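Long-range contact in RNA-binding protein Lsm (Halobacterium salinarum R1, PDB 6TFL), which probably binds RNA as a ring of seven Lsm (Sm-like) subunits that also carries calcium ions: residues A[26-34]-A[44-52]. Numbering follows the deposited sequence.
Sequences GDEFTGVLT and IEGEDTTII
V32 and E45 face each other as an antiparallel hydrogen-bonded pair, V32 N giving to E45 O at 2.7 Å and E45 N to V32 O at 2.9 Å. On the same face as V32, the chain of E45, extended beyond CG, crosses the T34 side chain at about a right angle, with T34 CG2 3.8 Å from E45 CD. T34 suits this place by offering E45 both a methyl and a hydroxyl: T34 OG1 is 3.3 Å from E45 OE1, a long and unsettled hydrogen bond. Replacing E45 by an alanine would probably uncover the T34 methyl and take one carboxylate from beside the bound calcium ion.

The other face is apolar, and the branched chains of L33, I44 and I52 suit their buried positions. I44 meets L33 through their CD1 methyls, while I44 CG2, anti to the backbone N, packs 3.5 Å from G31 CA. Glycine suits that corner, since a CB would collide with I44 CG2 and the backbone of E45 and G46. Beyond it, F29 CG lies 4.0 Å from I52 CD1, with T50 CG2 also near the ring, both meeting it obliquely.

G31 thus marks the sharp bend of an Sm fold, where strand 28-30 pairs with 18-23 and strand 32-36 with 42-45. I44, F29 and I52 also pack on strand 18-23, and I51 and I52 continue the sheet into a strand of the second subunit.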
# COMPACT_ATOMS: atom_id res chain seq x y z
N GLY A 26 13.64 -3.96 12.70
CA GLY A 26 14.72 -3.62 13.61
C GLY A 26 16.09 -4.12 13.21
O GLY A 26 17.07 -3.73 13.84
N ASP A 27 16.18 -4.98 12.19
CA ASP A 27 17.49 -5.45 11.74
C ASP A 27 18.24 -4.33 11.03
O ASP A 27 17.64 -3.38 10.52
CB ASP A 27 17.34 -6.64 10.79
CG ASP A 27 16.81 -7.89 11.48
OD1 ASP A 27 16.46 -7.81 12.68
OD2 ASP A 27 16.73 -8.95 10.81
N GLU A 28 19.56 -4.46 11.00
CA GLU A 28 20.44 -3.51 10.33
C GLU A 28 21.40 -4.26 9.43
O GLU A 28 21.85 -5.36 9.77
CB GLU A 28 21.26 -2.66 11.32
CG GLU A 28 20.43 -1.68 12.13
CD GLU A 28 21.27 -0.65 12.89
OE1 GLU A 28 22.53 -0.73 12.85
OE2 GLU A 28 20.66 0.24 13.51
N PHE A 29 21.72 -3.67 8.29
CA PHE A 29 22.63 -4.27 7.33
C PHE A 29 23.66 -3.23 6.96
O PHE A 29 23.31 -2.15 6.47
CB PHE A 29 21.88 -4.75 6.09
CG PHE A 29 20.90 -5.85 6.36
CD1 PHE A 29 19.68 -5.57 6.97
CD2 PHE A 29 21.20 -7.16 6.04
CE1 PHE A 29 18.78 -6.57 7.23
CE2 PHE A 29 20.30 -8.17 6.30
CZ PHE A 29 19.09 -7.88 6.89
N THR A 30 24.93 -3.53 7.20
CA THR A 30 26.02 -2.62 6.88
C THR A 30 26.87 -3.26 5.79
O THR A 30 27.23 -4.44 5.89
CB THR A 30 26.86 -2.30 8.11
OG1 THR A 30 26.02 -1.67 9.08
CG2 THR A 30 27.97 -1.34 7.77
N GLY A 31 27.17 -2.48 4.76
CA GLY A 31 27.98 -2.96 3.66
C GLY A 31 28.07 -1.87 2.62
O GLY A 31 27.58 -0.75 2.81
N VAL A 32 28.72 -2.20 1.52
CA VAL A 32 28.91 -1.25 0.44
C VAL A 32 27.64 -1.22 -0.40
O VAL A 32 27.14 -2.26 -0.85
CB VAL A 32 30.13 -1.63 -0.41
CG1 VAL A 32 30.24 -0.75 -1.64
CG2 VAL A 32 31.39 -1.52 0.41
N LEU A 33 27.11 -0.02 -0.63
CA LEU A 33 25.98 0.14 -1.54
C LEU A 33 26.47 -0.01 -2.98
O LEU A 33 27.29 0.80 -3.45
CB LEU A 33 25.31 1.49 -1.32
CG LEU A 33 24.16 1.82 -2.27
CD1 LEU A 33 22.90 1.08 -1.83
CD2 LEU A 33 23.92 3.33 -2.35
N THR A 34 25.98 -1.04 -3.69
CA THR A 34 26.34 -1.25 -5.09
C THR A 34 25.18 -1.08 -6.06
O THR A 34 25.38 -1.19 -7.27
CB THR A 34 26.98 -2.63 -5.31
OG1 THR A 34 26.03 -3.67 -5.04
CG2 THR A 34 28.21 -2.83 -4.41
N ILE A 44 23.30 -4.37 -1.03
CA ILE A 44 24.33 -4.13 -0.03
C ILE A 44 25.31 -5.30 -0.07
O ILE A 44 24.90 -6.46 0.04
CB ILE A 44 23.73 -3.98 1.38
CG1 ILE A 44 22.64 -2.91 1.43
CG2 ILE A 44 24.80 -3.64 2.37
CD1 ILE A 44 23.13 -1.54 1.08
N GLU A 45 26.60 -4.99 -0.20
CA GLU A 45 27.66 -6.00 -0.25
C GLU A 45 28.67 -5.74 0.86
O GLU A 45 29.42 -4.75 0.81
CB GLU A 45 28.34 -6.02 -1.62
CG GLU A 45 27.38 -6.30 -2.76
CD GLU A 45 28.07 -6.59 -4.10
OE1 GLU A 45 27.36 -6.66 -5.13
OE2 GLU A 45 29.32 -6.74 -4.11
N GLY A 46 28.66 -6.61 1.86
CA GLY A 46 29.68 -6.62 2.89
C GLY A 46 30.47 -7.90 2.74
O GLY A 46 31.28 -8.02 1.81
N GLU A 47 30.24 -8.87 3.62
CA GLU A 47 30.84 -10.18 3.38
C GLU A 47 30.06 -10.99 2.37
O GLU A 47 30.65 -11.85 1.70
CB GLU A 47 31.01 -10.95 4.70
CG GLU A 47 32.47 -11.39 4.92
CD GLU A 47 32.76 -11.94 6.32
OE1 GLU A 47 33.61 -12.86 6.42
OE2 GLU A 47 32.16 -11.45 7.30
N ASP A 48 28.76 -10.73 2.21
CA ASP A 48 27.99 -11.28 1.11
C ASP A 48 27.09 -10.18 0.55
O ASP A 48 27.19 -9.01 0.93
CB ASP A 48 27.21 -12.52 1.56
CG ASP A 48 26.28 -12.24 2.71
OD1 ASP A 48 26.20 -11.08 3.15
OD2 ASP A 48 25.64 -13.20 3.19
N THR A 49 26.19 -10.57 -0.35
CA THR A 49 25.34 -9.67 -1.11
C THR A 49 23.90 -9.83 -0.66
O THR A 49 23.37 -10.96 -0.63
CB THR A 49 25.45 -9.97 -2.61
OG1 THR A 49 26.76 -9.64 -3.07
CG2 THR A 49 24.40 -9.19 -3.42
N THR A 50 23.25 -8.72 -0.32
CA THR A 50 21.87 -8.70 0.16
C THR A 50 21.05 -7.73 -0.68
O THR A 50 21.33 -6.53 -0.70
CB THR A 50 21.80 -8.31 1.63
OG1 THR A 50 22.65 -9.18 2.39
CG2 THR A 50 20.38 -8.41 2.15
N ILE A 51 20.06 -8.26 -1.40
CA ILE A 51 19.04 -7.41 -2.01
C ILE A 51 17.99 -7.14 -0.96
O ILE A 51 17.41 -8.07 -0.39
CB ILE A 51 18.42 -8.08 -3.25
CG1 ILE A 51 19.51 -8.54 -4.22
CG2 ILE A 51 17.44 -7.13 -3.95
CD1 ILE A 51 18.97 -9.41 -5.32
N ILE A 52 17.75 -5.86 -0.67
CA ILE A 52 16.76 -5.45 0.31
C ILE A 52 15.61 -4.79 -0.44
O ILE A 52 15.82 -3.83 -1.19
CB ILE A 52 17.35 -4.49 1.36
CG1 ILE A 52 18.53 -5.15 2.08
CG2 ILE A 52 16.27 -4.06 2.35
CD1 ILE A 52 19.25 -4.21 3.09